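Local coordinates for superoxide dismutase [Mn/Fe] (Aeropyrum pernix, PDB 3AK2), which catalyses the dismutation of superoxide to oxygen and hydrogen peroxide at a metal centre that can work with manganese or iron, at residues Glu25-Leu30 and Tyr172-Asn177; Glu105-Gly110 and Glu141-Gln146; Leu117-Ala122 and Ser181-Trp186; Val128-Leu133 and Glu148-Leu153. All coordinates share one frame; numbering follows the deposited sequence.

Overall arrangement
Read from the N terminus, the chain first commits itself at 25-30, on helix 25-54, and interaction 1 closes that loop only at 172-177, tying the alpha-hairpin part to the C-terminal part. Interactions 2 and 4 fall within this span. Interaction 2 brings the end of helix 98-108 onto strand 141-148, one edge of the sheet within this chain, and interaction 3 pairs helix 111-123 with helix 179-186. Interaction 3 crosses both 1 and 2, because their segments interleave. Interaction 4, between strand 129-136 and the loop after 141-148, lies within the span of 3 and crosses 2. Contacts 2, 3 and 4 touch one another around the sheet, while 1 meets 3 through Tyr175.

Interaction 1: residues Glu25-Leu30 and Tyr172-Asn177; sequences EEIMKL and YLQYKN
Leu173 meets three residues of helix 25-54, and tracing it outward from the backbone shows how a short helix can be seated on a long one. Leu173 CB lies 3.9 Å from Ile27 CG1, where the two side chains slide past each other in opposite directions. CG stands beside the backbone N, anti to the carbonyl carbon (chi1 -73°), and from there the CD1 branch does the rest of the touching. Leu173 CD1 lies 3.7 Å from Leu30 CD1 and equally far from Glu26 CD, both side chains crossing Leu173 at about a right angle. Further along, the tip of Ile27 reaches the next residue, Ile27 CD1 lying 3.8 Å from Gln174 CB.

Glu26 is extended, and its carboxylate passes Leu173 CD1. Beyond this contact, Lys176 of the second subunit forms a salt bridge with Glu26 OE1, and Lys176 of this chain makes the matching one to Glu26 of the second subunit. Gln174 turns its polar end to the loop before the long helix, where OE1 accepts from Ile24 N. An alanine in place of Glu26 would probably leave Lys176 of the second subunit without this carboxylate and open a gap beside Leu173 CD1.

The contact is therefore mainly apolar packing between the alpha-hairpin and C-terminal parts, while the charge at its margin is spent on pairing two subunits.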
loop_
_atom_site.group_PDB
_atom_site.type_symbol
_atom_site.label_atom_id
_atom_site.label_comp_id
_atom_site.label_asym_id
_atom_site.label_seq_id
_atom_site.Cartn_x
_atom_site.Cartn_y
_atom_site.Cartn_z
ATOM N N GLU A 25 30.590 6.294 -8.973
ATOM C CA GLU A 25 30.752 7.363 -7.994
ATOM C C GLU A 25 29.563 8.318 -7.941
ATOM O O GLU A 25 29.134 8.700 -6.850
ATOM C CB GLU A 25 32.043 8.144 -8.273
ATOM C CG GLU A 25 32.339 9.266 -7.283
ATOM C CD GLU A 25 33.616 10.023 -7.609
ATOM O OE1 GLU A 25 33.835 10.344 -8.795
ATOM O OE2 GLU A 25 34.393 10.305 -6.673
ATOM N N GLU A 26 29.033 8.707 -9.101
ATOM C CA GLU A 26 27.957 9.699 -9.118
ATOM C C GLU A 26 26.721 9.189 -8.389
ATOM O O GLU A 26 26.063 9.949 -7.678
ATOM C CB GLU A 26 27.587 10.142 -10.534
ATOM C CG GLU A 26 26.634 11.338 -10.531
ATOM C CD GLU A 26 26.157 11.757 -11.905
ATOM O OE1 GLU A 26 25.402 12.750 -11.970
ATOM O OE2 GLU A 26 26.519 11.106 -12.907
ATOM N N ILE A 27 26.415 7.907 -8.571
ATOM C CA ILE A 27 25.301 7.291 -7.849
ATOM C C ILE A 27 25.555 7.308 -6.348
ATOM O O ILE A 27 24.714 7.766 -5.583
ATOM C CB ILE A 27 25.015 5.854 -8.317
ATOM C CG1 ILE A 27 24.409 5.873 -9.723
ATOM C CG2 ILE A 27 24.074 5.143 -7.330
ATOM C CD1 ILE A 27 24.252 4.503 -10.353
ATOM N N MET A 28 26.720 6.833 -5.925
ATOM C CA MET A 28 27.018 6.776 -4.501
ATOM C C MET A 28 26.884 8.148 -3.849
ATOM O O MET A 28 26.320 8.269 -2.759
ATOM C CB MET A 28 28.412 6.203 -4.252
ATOM C CG MET A 28 28.608 4.761 -4.708
ATOM S SD MET A 28 27.452 3.584 -3.979
ATOM C CE MET A 28 27.829 3.724 -2.232
ATOM N N LYS A 29 27.383 9.182 -4.528
ATOM C CA LYS A 29 27.338 10.545 -4.000
ATOM C C LYS A 29 25.911 11.086 -3.883
ATOM O O LYS A 29 25.514 11.562 -2.819
ATOM C CB LYS A 29 28.214 11.485 -4.838
ATOM C CG LYS A 29 28.374 12.873 -4.239
ATOM C CD LYS A 29 29.471 13.657 -4.945
ATOM C CE LYS A 29 29.750 14.974 -4.239
ATOM N NZ LYS A 29 30.386 14.770 -2.908
ATOM N N LEU A 30 25.142 11.018 -4.966
ATOM C CA LEU A 30 23.749 11.466 -4.928
ATOM C C LEU A 30 22.939 10.647 -3.935
ATOM O O LEU A 30 22.105 11.180 -3.211
ATOM C CB LEU A 30 23.104 11.358 -6.310
ATOM C CG LEU A 30 23.606 12.296 -7.406
ATOM C CD1 LEU A 30 23.104 11.819 -8.755
ATOM C CD2 LEU A 30 23.150 13.726 -7.147
ATOM N N TYR A 172 19.924 3.707 -11.852
ATOM C CA TYR A 172 19.501 4.205 -13.170
ATOM C C TYR A 172 20.581 4.927 -13.970
ATOM O O TYR A 172 20.687 4.731 -15.181
ATOM C CB TYR A 172 18.242 5.071 -13.086
ATOM C CG TYR A 172 17.344 4.878 -14.284
ATOM C CD1 TYR A 172 16.339 3.911 -14.271
ATOM C CD2 TYR A 172 17.516 5.635 -15.445
ATOM C CE1 TYR A 172 15.523 3.710 -15.376
ATOM C CE2 TYR A 172 16.701 5.441 -16.553
ATOM C CZ TYR A 172 15.707 4.482 -16.510
ATOM O OH TYR A 172 14.899 4.293 -17.610
ATOM N N LEU A 173 21.387 5.751 -13.310
ATOM C CA LEU A 173 22.424 6.500 -14.026
ATOM C C LEU A 173 23.421 5.598 -14.746
ATOM O O LEU A 173 23.956 5.974 -15.795
ATOM C CB LEU A 173 23.158 7.454 -13.085
ATOM C CG LEU A 173 22.416 8.710 -12.622
ATOM C CD1 LEU A 173 23.280 9.477 -11.640
ATOM C CD2 LEU A 173 22.026 9.604 -13.792
ATOM N N GLN A 174 23.657 4.416 -14.183
ATOM C CA GLN A 174 24.631 3.469 -14.717
ATOM C C GLN A 174 23.978 2.371 -15.556
ATOM O O GLN A 174 24.410 2.092 -16.680
ATOM C CB GLN A 174 25.416 2.844 -13.561
ATOM C CG GLN A 174 26.488 1.845 -13.975
ATOM C CD GLN A 174 27.304 1.360 -12.794
ATOM O OE1 GLN A 174 27.140 1.841 -11.675
ATOM N NE2 GLN A 174 28.195 0.406 -13.040
ATOM N N TYR A 175 22.940 1.753 -15.003
ATOM C CA TYR A 175 22.328 0.566 -15.593
ATOM C C TYR A 175 21.038 0.863 -16.353
ATOM O O TYR A 175 20.468 -0.034 -16.980
ATOM C CB TYR A 175 22.078 -0.488 -14.508
ATOM C CG TYR A 175 23.351 -1.033 -13.897
ATOM C CD1 TYR A 175 24.050 -2.072 -14.510
ATOM C CD2 TYR A 175 23.868 -0.500 -12.714
ATOM C CE1 TYR A 175 25.224 -2.571 -13.962
ATOM C CE2 TYR A 175 25.039 -0.995 -12.155
ATOM C CZ TYR A 175 25.711 -2.029 -12.786
ATOM O OH TYR A 175 26.872 -2.523 -12.244
ATOM N N LYS A 176 20.595 2.120 -16.300
ATOM C CA LYS A 176 19.335 2.549 -16.916
ATOM C C LYS A 176 18.198 1.654 -16.408
ATOM O O LYS A 176 18.111 1.398 -15.204
ATOM C CB LYS A 176 19.442 2.578 -18.457
ATOM C CG LYS A 176 20.725 3.237 -18.999
ATOM C CD LYS A 176 20.804 4.719 -18.660
ATOM C CE LYS A 176 22.202 5.284 -18.883
ATOM N NZ LYS A 176 22.543 5.426 -20.326
ATOM N N ASN A 177 17.348 1.167 -17.305
ATOM C CA ASN A 177 16.239 0.285 -16.934
ATOM C C ASN A 177 16.669 -1.126 -16.521
ATOM O O ASN A 177 15.858 -1.903 -16.008
ATOM C CB ASN A 177 15.287 0.161 -18.115
ATOM C CG ASN A 177 15.972 -0.396 -19.336
ATOM O OD1 ASN A 177 16.836 0.258 -19.923
ATOM N ND2 ASN A 177 15.617 -1.620 -19.712
#

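Interaction 2: residues Glu105-Gly110 and Glu141-Gln146; sequences EKQFGG and ELRILQ
Leu142 O is gripped by two side chains, one from each segment. Gln107 NE2 donates to Leu142 O at 2.7 Å, in the carbonyl plane and on a lone pair. Gln107 CG stands beside the backbone N, anti to the carbonyl carbon (chi1 -59°), and the extended chain runs toward Leu142. Arg143 NH2 donates to Leu142 O at 2.9 Å from above that plane. The same glutamine amide also takes the N-H of Leu142: Leu142 N to Gln107 OE1 is 2.8 Å and nearly straight (172°). Both ends of one side-chain amide thus serve one residue of 141-148, an outermost strand of the antiparallel sheet within this chain, much as a neighbouring strand would, here supplied from near the end of helix 98-108. The carboxylate of Glu141 stacks on the amide, planes 28° apart. Glu141 OE1 is held end-on by Arg143 NH1 and NH2, and also accepts from Lys5 N of the third subunit. Next in sequence, Phe108 continues the contact in apolar form. Phe108 CE2 is 3.8 Å from Leu142 CB, and Phe108 CE1 is 3.7 Å from Ile144 CD1. Ile144 rests on Phe114 and Leu117 of helix 111-123.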
loop_
_atom_site.group_PDB
_atom_site.type_symbol
_atom_site.label_atom_id
_atom_site.label_comp_id
_atom_site.label_asym_id
_atom_site.label_seq_id
_atom_site.Cartn_x
_atom_site.Cartn_y
_atom_site.Cartn_z
ATOM N N GLU A 105 23.209 -22.915 3.895
ATOM C CA GLU A 105 23.252 -24.331 3.535
ATOM C C GLU A 105 22.022 -25.086 4.045
ATOM O O GLU A 105 21.393 -25.836 3.297
ATOM C CB GLU A 105 24.539 -24.980 4.071
ATOM C CG GLU A 105 24.718 -26.463 3.716
ATOM C CD GLU A 105 24.804 -26.727 2.217
ATOM O OE1 GLU A 105 24.305 -27.785 1.773
ATOM O OE2 GLU A 105 25.371 -25.889 1.482
ATOM N N LYS A 106 21.679 -24.863 5.311
ATOM C CA LYS A 106 20.598 -25.598 5.970
ATOM C C LYS A 106 19.207 -25.207 5.486
ATOM O O LYS A 106 18.294 -26.037 5.456
ATOM C CB LYS A 106 20.683 -25.411 7.481
ATOM C CG LYS A 106 21.859 -26.120 8.115
ATOM C CD LYS A 106 22.022 -25.702 9.555
ATOM C CE LYS A 106 23.086 -26.538 10.233
ATOM N NZ LYS A 106 23.416 -25.986 11.572
ATOM N N GLN A 107 19.046 -23.947 5.103
ATOM C CA GLN A 107 17.724 -23.425 4.776
ATOM C C GLN A 107 17.450 -23.300 3.291
ATOM O O GLN A 107 16.343 -23.604 2.838
ATOM C CB GLN A 107 17.526 -22.073 5.432
ATOM C CG GLN A 107 17.645 -22.118 6.927
ATOM C CD GLN A 107 17.324 -20.791 7.532
ATOM O OE1 GLN A 107 18.144 -20.201 8.231
ATOM N NE2 GLN A 107 16.126 -20.288 7.243
ATOM N N PHE A 108 18.444 -22.836 2.542
ATOM C CA PHE A 108 18.251 -22.566 1.121
ATOM C C PHE A 108 18.879 -23.632 0.232
ATOM O O PHE A 108 18.717 -23.597 -0.984
ATOM C CB PHE A 108 18.759 -21.165 0.757
ATOM C CG PHE A 108 18.136 -20.067 1.575
ATOM C CD1 PHE A 108 16.813 -19.687 1.365
ATOM C CD2 PHE A 108 18.868 -19.419 2.563
ATOM C CE1 PHE A 108 16.230 -18.676 2.125
ATOM C CE2 PHE A 108 18.292 -18.405 3.329
ATOM C CZ PHE A 108 16.969 -18.035 3.110
ATOM N N GLY A 109 19.580 -24.582 0.847
ATOM C CA GLY A 109 20.248 -25.648 0.107
ATOM C C GLY A 109 21.540 -25.188 -0.548
ATOM O O GLY A 109 21.933 -25.707 -1.593
ATOM N N GLY A 110 22.198 -24.209 0.065
ATOM C CA GLY A 110 23.503 -23.753 -0.407
ATOM C C GLY A 110 23.506 -22.359 -1.000
ATOM O O GLY A 110 22.445 -21.773 -1.258
ATOM N N GLU A 141 15.984 -18.416 12.334
ATOM C CA GLU A 141 16.323 -18.822 10.976
ATOM C C GLU A 141 16.306 -17.616 10.048
ATOM O O GLU A 141 15.728 -16.573 10.373
ATOM C CB GLU A 141 15.294 -19.819 10.440
ATOM C CG GLU A 141 15.274 -21.167 11.111
ATOM C CD GLU A 141 14.505 -22.195 10.305
ATOM O OE1 GLU A 141 13.599 -21.815 9.525
ATOM O OE2 GLU A 141 14.809 -23.396 10.455
ATOM N N LEU A 142 16.916 -17.776 8.878
ATOM C CA LEU A 142 16.874 -16.765 7.831
ATOM C C LEU A 142 15.564 -16.802 7.056
ATOM O O LEU A 142 14.952 -17.862 6.887
ATOM C CB LEU A 142 18.042 -16.951 6.858
ATOM C CG LEU A 142 19.449 -16.868 7.452
ATOM C CD1 LEU A 142 20.491 -17.187 6.400
ATOM C CD2 LEU A 142 19.715 -15.501 8.058
ATOM N N ARG A 143 15.139 -15.626 6.603
ATOM C CA ARG A 143 13.985 -15.480 5.725
ATOM C C ARG A 143 14.326 -14.433 4.675
ATOM O O ARG A 143 15.026 -13.464 4.965
ATOM C CB ARG A 143 12.758 -15.008 6.517
ATOM C CG ARG A 143 12.248 -15.953 7.611
ATOM C CD ARG A 143 11.531 -17.155 7.013
ATOM N NE ARG A 143 10.975 -18.054 8.025
ATOM C CZ ARG A 143 11.584 -19.146 8.481
ATOM N NH1 ARG A 143 10.986 -19.903 9.391
ATOM N NH2 ARG A 143 12.785 -19.486 8.034
ATOM N N ILE A 144 13.838 -14.626 3.455
ATOM C CA ILE A 144 13.961 -13.608 2.413
ATOM C C ILE A 144 12.593 -12.988 2.163
ATOM O O ILE A 144 11.578 -13.691 2.132
ATOM C CB ILE A 144 14.556 -14.179 1.090
ATOM C CG1 ILE A 144 15.977 -14.702 1.328
ATOM C CG2 ILE A 144 14.556 -13.120 -0.030
ATOM C CD1 ILE A 144 16.564 -15.496 0.166
ATOM N N LEU A 145 12.568 -11.667 2.007
ATOM C CA LEU A 145 11.343 -10.973 1.602
ATOM C C LEU A 145 11.657 -9.724 0.781
ATOM O O LEU A 145 12.820 -9.317 0.662
ATOM C CB LEU A 145 10.460 -10.626 2.816
ATOM C CG LEU A 145 10.875 -9.482 3.750
ATOM C CD1 LEU A 145 9.674 -8.971 4.530
ATOM C CD2 LEU A 145 12.009 -9.866 4.696
ATOM N N GLN A 146 10.610 -9.137 0.203
ATOM C CA GLN A 146 10.698 -7.835 -0.446
ATOM C C GLN A 146 10.094 -6.763 0.439
ATOM O O GLN A 146 9.169 -7.027 1.230
ATOM C CB GLN A 146 9.909 -7.818 -1.747
ATOM C CG GLN A 146 10.403 -8.758 -2.816
ATOM C CD GLN A 146 9.486 -8.778 -4.017
ATOM O OE1 GLN A 146 8.295 -8.481 -3.911
ATOM N NE2 GLN A 146 10.035 -9.138 -5.172
#

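Interaction 3: residues Leu117-Ala122 and Ser181-Trp186; sequences LFSAAA and SYVENW
Ser119 and Val183 mark the closest approach of the two helical backbones, their CA atoms 6.5 Å apart. The short segments, from two helices of the C-terminal part of the iron/manganese superoxide dismutase fold, run roughly antiparallel, at 143°, with axes 9.9 Å apart at closest approach. Val183 fills the space between them: Val183 CG2 lies 4.0 Å from Ala122 CB, and Val183 CG1 is 4.0 Å from Ser119 OG. That hydroxyl is engaged elsewhere, with Lys115 O and Trp187 NE1, so toward Val183 it offers only packing.

The aromatic pair lies to one side. Trp186 CG is anti to the backbone N (chi1 169°), and the six-membered ring beyond it meets Phe118 with planes only 11° apart. The rings are slid so far that they barely overlap, their centroids 5.6 Å apart, and the touch is made by Phe118 CE2 and Trp186 CZ3 at 3.6 Å. An alanine at Phe118 would probably open a gap beside the indole and leave Trp186 freer to shift.

At the exposed margin, Glu184 OE2 forms its salt bridge with Lys123. Strand 159-165 of the antiparallel sheet lies against both helices through Ile164, which touches Phe118, Ala122 and Trp186, while Phe82 of helix 62-82 meets the indole.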
loop_
_atom_site.group_PDB
_atom_site.type_symbol
_atom_site.label_atom_id
_atom_site.label_comp_id
_atom_site.label_asym_id
_atom_site.label_seq_id
_atom_site.Cartn_x
_atom_site.Cartn_y
_atom_site.Cartn_z
ATOM N N LEU A 117 17.566 -17.073 -5.442
ATOM C CA LEU A 117 16.299 -16.653 -4.846
ATOM C C LEU A 117 16.337 -15.188 -4.425
ATOM O O LEU A 117 15.405 -14.432 -4.703
ATOM C CB LEU A 117 15.927 -17.546 -3.659
ATOM C CG LEU A 117 14.603 -17.234 -2.948
ATOM C CD1 LEU A 117 13.424 -17.289 -3.912
ATOM C CD2 LEU A 117 14.373 -18.178 -1.783
ATOM N N PHE A 118 17.419 -14.797 -3.760
ATOM C CA PHE A 118 17.602 -13.411 -3.349
ATOM C C PHE A 118 17.619 -12.490 -4.566
ATOM O O PHE A 118 16.984 -11.433 -4.556
ATOM C CB PHE A 118 18.877 -13.255 -2.514
ATOM C CG PHE A 118 19.028 -11.896 -1.881
ATOM C CD1 PHE A 118 18.586 -11.666 -0.582
ATOM C CD2 PHE A 118 19.618 -10.849 -2.582
ATOM C CE1 PHE A 118 18.729 -10.408 0.005
ATOM C CE2 PHE A 118 19.761 -9.597 -2.004
ATOM C CZ PHE A 118 19.317 -9.376 -0.710
ATOM N N SER A 119 18.331 -12.891 -5.618
ATOM C CA SER A 119 18.377 -12.102 -6.846
ATOM C C SER A 119 17.000 -11.955 -7.476
ATOM O O SER A 119 16.648 -10.873 -7.941
ATOM C CB SER A 119 19.351 -12.705 -7.857
ATOM O OG SER A 119 20.680 -12.589 -7.384
ATOM N N ALA A 120 16.221 -13.035 -7.480
ATOM C CA ALA A 120 14.864 -12.994 -8.023
ATOM C C ALA A 120 13.977 -12.072 -7.192
ATOM O O ALA A 120 13.208 -11.279 -7.741
ATOM C CB ALA A 120 14.265 -14.391 -8.094
ATOM N N ALA A 121 14.091 -12.169 -5.871
ATOM C CA ALA A 121 13.346 -11.271 -4.983
ATOM C C ALA A 121 13.675 -9.805 -5.278
ATOM O O ALA A 121 12.773 -8.974 -5.393
ATOM C CB ALA A 121 13.620 -11.605 -3.531
ATOM N N ALA A 122 14.961 -9.491 -5.419
ATOM C CA ALA A 122 15.387 -8.117 -5.699
ATOM C C ALA A 122 14.919 -7.621 -7.067
ATOM O O ALA A 122 14.407 -6.507 -7.197
ATOM C CB ALA A 122 16.898 -8.006 -5.586
ATOM N N SER A 181 20.852 -6.444 -14.407
ATOM C CA SER A 181 22.308 -6.333 -14.475
ATOM C C SER A 181 22.873 -5.691 -13.208
ATOM O O SER A 181 23.912 -6.114 -12.708
ATOM C CB SER A 181 22.736 -5.544 -15.710
ATOM O OG SER A 181 24.144 -5.417 -15.767
ATOM N N TYR A 182 22.176 -4.685 -12.681
ATOM C CA TYR A 182 22.573 -4.069 -11.417
ATOM C C TYR A 182 22.636 -5.084 -10.280
ATOM O O TYR A 182 23.633 -5.146 -9.559
ATOM C CB TYR A 182 21.633 -2.918 -11.058
ATOM C CG TYR A 182 21.655 -2.499 -9.602
ATOM C CD1 TYR A 182 22.789 -1.915 -9.036
ATOM C CD2 TYR A 182 20.526 -2.660 -8.802
ATOM C CE1 TYR A 182 22.804 -1.520 -7.700
ATOM C CE2 TYR A 182 20.526 -2.265 -7.466
ATOM C CZ TYR A 182 21.666 -1.689 -6.924
ATOM O OH TYR A 182 21.687 -1.284 -5.605
ATOM N N VAL A 183 21.574 -5.877 -10.132
ATOM C CA VAL A 183 21.490 -6.870 -9.060
ATOM C C VAL A 183 22.605 -7.907 -9.186
ATOM O O VAL A 183 23.243 -8.265 -8.194
ATOM C CB VAL A 183 20.101 -7.556 -9.036
ATOM C CG1 VAL A 183 20.074 -8.735 -8.065
ATOM C CG2 VAL A 183 19.008 -6.542 -8.691
ATOM N N GLU A 184 22.847 -8.372 -10.410
ATOM C CA GLU A 184 23.915 -9.337 -10.663
ATOM C C GLU A 184 25.286 -8.777 -10.276
ATOM O O GLU A 184 26.100 -9.469 -9.658
ATOM C CB GLU A 184 23.905 -9.785 -12.128
ATOM C CG GLU A 184 22.722 -10.681 -12.505
ATOM C CD GLU A 184 22.697 -11.997 -11.739
ATOM O OE1 GLU A 184 23.777 -12.577 -11.492
ATOM O OE2 GLU A 184 21.590 -12.457 -11.391
ATOM N N ASN A 185 25.521 -7.518 -10.627
ATOM C CA ASN A 185 26.783 -6.851 -10.319
ATOM C C ASN A 185 26.973 -6.535 -8.837
ATOM O O ASN A 185 28.095 -6.555 -8.330
ATOM C CB ASN A 185 26.936 -5.587 -11.163
ATOM C CG ASN A 185 27.537 -5.871 -12.521
ATOM O OD1 ASN A 185 28.741 -6.089 -12.640
ATOM N ND2 ASN A 185 26.703 -5.866 -13.554
ATOM N N TRP A 186 25.870 -6.264 -8.145
ATOM C CA TRP A 186 25.897 -5.914 -6.724
ATOM C C TRP A 186 26.549 -6.991 -5.851
ATOM O O TRP A 186 27.198 -6.676 -4.853
ATOM C CB TRP A 186 24.476 -5.593 -6.251
ATOM C CG TRP A 186 24.289 -5.456 -4.767
ATOM C CD1 TRP A 186 24.491 -4.336 -4.011
ATOM C CD2 TRP A 186 23.825 -6.471 -3.871
ATOM N NE1 TRP A 186 24.190 -4.597 -2.695
ATOM C CE2 TRP A 186 23.778 -5.899 -2.581
ATOM C CE3 TRP A 186 23.445 -7.810 -4.034
ATOM C CZ2 TRP A 186 23.365 -6.622 -1.457
ATOM C CZ3 TRP A 186 23.035 -8.526 -2.919
ATOM C CH2 TRP A 186 22.996 -7.928 -1.646
#

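Interaction 4: residues Val128-Leu133 and Glu148-Leu153; sequences VGWGVL and EKHNVL. With EDO (1,2-ethanediol), chain F.
Where the hairpin of strands 129-136 and 141-148 runs out, an antiparallel bridge joins Gly129 to Glu148, and the loop that follows carries the contact toward the surroundings of the manganese site. The pair is a non-hydrogen-bonded one, with CA atoms 4.1 Å apart. Such closeness suits Gly129, since a side-chain carbon there would be pressed against Glu148 CA. Just beyond the bridge, Lys149 N donates to Val128 O at 2.9 Å, from above the carbonyl plane. Gly129 CA points a C-H at Lys149 O, 3.5 Å away. On the far side of Glu148, Asn151 and Val152 both face it, a classic beta bulge.

Trp130 CG stands beside the backbone N, anti to the carbonyl carbon (chi1 -57°), and the indole beyond it meets His150 rim to rim, planes 51° apart. Trp130 NE1 and His150 CD2 are 3.0 Å apart, and Lys149 O lies near the indole plane, 3.2 Å from Trp130 CD1. Trp130 is set edge-to-face with His79, a manganese ligand, so it belongs to the second shell; His150 stacks on Trp167, whose NE1 donates to Lys149 O.

Lys149 NZ forms salt bridges with Glu126 and Glu148 of the second subunit, and Glu148 OE1 with Arg67 of the third subunit. An ethanediol, probably from the crystallisation liquor, donates from O2 to Glu148 OE2 at 2.8 Å and also bonds Glu148 OE2 of the second subunit.

The chemistry thus divides: the aromatic pair lies beside the metal site through Trp130, whereas the charged side chains are committed to subunit boundaries.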
loop_
_atom_site.group_PDB
_atom_site.type_symbol
_atom_site.label_atom_id
_atom_site.label_comp_id
_atom_site.label_asym_id
_atom_site.label_seq_id
_atom_site.Cartn_x
_atom_site.Cartn_y
_atom_site.Cartn_z
ATOM N N VAL A 128 9.509 0.677 -6.600
ATOM C CA VAL A 128 10.777 0.804 -5.903
ATOM C C VAL A 128 10.721 0.059 -4.571
ATOM O O VAL A 128 9.643 -0.142 -4.006
ATOM C CB VAL A 128 11.174 2.273 -5.714
ATOM C CG1 VAL A 128 11.413 2.930 -7.072
ATOM C CG2 VAL A 128 10.117 3.036 -4.925
ATOM N N GLY A 129 11.877 -0.376 -4.087
ATOM C CA GLY A 129 11.939 -1.092 -2.824
ATOM C C GLY A 129 13.266 -1.771 -2.586
ATOM O O GLY A 129 14.311 -1.296 -3.050
ATOM N N TRP A 130 13.213 -2.888 -1.866
ATOM C CA TRP A 130 14.397 -3.564 -1.348
ATOM C C TRP A 130 14.237 -5.065 -1.428
ATOM O O TRP A 130 13.140 -5.586 -1.249
ATOM C CB TRP A 130 14.601 -3.212 0.133
ATOM C CG TRP A 130 14.719 -1.758 0.399
ATOM C CD1 TRP A 130 13.698 -0.856 0.498
ATOM C CD2 TRP A 130 15.929 -1.022 0.621
ATOM N NE1 TRP A 130 14.199 0.397 0.747
ATOM C CE2 TRP A 130 15.565 0.326 0.829
ATOM C CE3 TRP A 130 17.288 -1.371 0.656
ATOM C CZ2 TRP A 130 16.506 1.326 1.068
ATOM C CZ3 TRP A 130 18.222 -0.377 0.901
ATOM C CH2 TRP A 130 17.827 0.956 1.096
ATOM N N GLY A 131 15.347 -5.755 -1.683
ATOM C CA GLY A 131 15.450 -7.185 -1.394
ATOM C C GLY A 131 16.075 -7.335 -0.020
ATOM O O GLY A 131 17.051 -6.654 0.294
ATOM N N VAL A 132 15.505 -8.208 0.808
ATOM C CA VAL A 132 15.912 -8.307 2.209
ATOM C C VAL A 132 16.162 -9.743 2.651
ATOM O O VAL A 132 15.312 -10.615 2.470
ATOM C CB VAL A 132 14.851 -7.655 3.151
ATOM C CG1 VAL A 132 15.247 -7.804 4.622
ATOM C CG2 VAL A 132 14.632 -6.179 2.799
ATOM N N LEU A 133 17.346 -9.972 3.216
ATOM C CA LEU A 133 17.622 -11.183 3.972
ATOM C C LEU A 133 17.529 -10.819 5.446
ATOM O O LEU A 133 18.258 -9.943 5.924
ATOM C CB LEU A 133 19.017 -11.730 3.645
ATOM C CG LEU A 133 19.483 -12.946 4.457
ATOM C CD1 LEU A 133 18.639 -14.167 4.143
ATOM C CD2 LEU A 133 20.954 -13.238 4.193
ATOM N N GLU A 148 8.488 -2.845 -0.353
ATOM C CA GLU A 148 8.152 -1.793 -1.316
ATOM C C GLU A 148 8.288 -0.435 -0.633
ATOM O O GLU A 148 8.097 -0.329 0.582
ATOM C CB GLU A 148 6.748 -2.008 -1.889
ATOM C CG GLU A 148 6.685 -3.199 -2.844
ATOM C CD GLU A 148 5.309 -3.457 -3.436
ATOM O OE1 GLU A 148 5.078 -4.604 -3.873
ATOM O OE2 GLU A 148 4.461 -2.530 -3.467
ATOM N N LYS A 149 8.620 0.603 -1.402
ATOM C CA LYS A 149 9.081 1.867 -0.819
ATOM C C LYS A 149 10.135 1.529 0.237
ATOM O O LYS A 149 11.079 0.807 -0.069
ATOM C CB LYS A 149 7.922 2.706 -0.253
ATOM C CG LYS A 149 6.945 3.213 -1.323
ATOM C CD LYS A 149 6.112 4.415 -0.863
ATOM C CE LYS A 149 5.124 4.079 0.232
ATOM N NZ LYS A 149 4.270 5.276 0.462
ATOM N N HIS A 150 9.970 2.023 1.464
ATOM C CA HIS A 150 10.820 1.609 2.583
ATOM C C HIS A 150 10.044 0.881 3.655
ATOM O O HIS A 150 10.636 0.306 4.570
ATOM C CB HIS A 150 11.471 2.824 3.224
ATOM C CG HIS A 150 12.318 3.601 2.285
ATOM N ND1 HIS A 150 12.211 4.966 2.123
ATOM C CD2 HIS A 150 13.288 3.192 1.439
ATOM C CE1 HIS A 150 13.086 5.362 1.215
ATOM N NE2 HIS A 150 13.750 4.305 0.785
ATOM N N ASN A 151 8.719 0.905 3.537
ATOM C CA ASN A 151 7.838 0.672 4.679
ATOM C C ASN A 151 6.543 0.000 4.260
ATOM O O ASN A 151 5.501 0.235 4.858
ATOM C CB ASN A 151 7.527 2.005 5.374
ATOM C CG ASN A 151 6.777 2.975 4.470
ATOM O OD1 ASN A 151 6.907 2.938 3.241
ATOM N ND2 ASN A 151 6.000 3.855 5.079
ATOM N N VAL A 152 6.606 -0.815 3.212
ATOM C CA VAL A 152 5.462 -1.593 2.762
ATOM C C VAL A 152 5.963 -3.020 2.580
ATOM O O VAL A 152 6.992 -3.249 1.938
ATOM C CB VAL A 152 4.861 -1.031 1.446
ATOM C CG1 VAL A 152 3.679 -1.880 0.964
ATOM C CG2 VAL A 152 4.431 0.434 1.623
ATOM N N LEU A 153 5.239 -3.966 3.173
ATOM C CA LEU A 153 5.597 -5.399 3.224
ATOM C C LEU A 153 6.614 -5.737 4.303
ATOM O O LEU A 153 6.809 -6.914 4.608
ATOM C CB LEU A 153 6.073 -5.964 1.874
ATOM C CG LEU A 153 5.194 -5.742 0.642
ATOM C CD1 LEU A 153 5.833 -6.377 -0.587
ATOM C CD2 LEU A 153 3.781 -6.262 0.847
HETATM C C1 EDO F . 3.186 2.055 -3.038
HETATM O O1 EDO F . 3.918 3.280 -2.931
HETATM C C2 EDO F . 4.023 0.919 -2.468
HETATM O O2 EDO F . 4.721 0.276 -3.540
#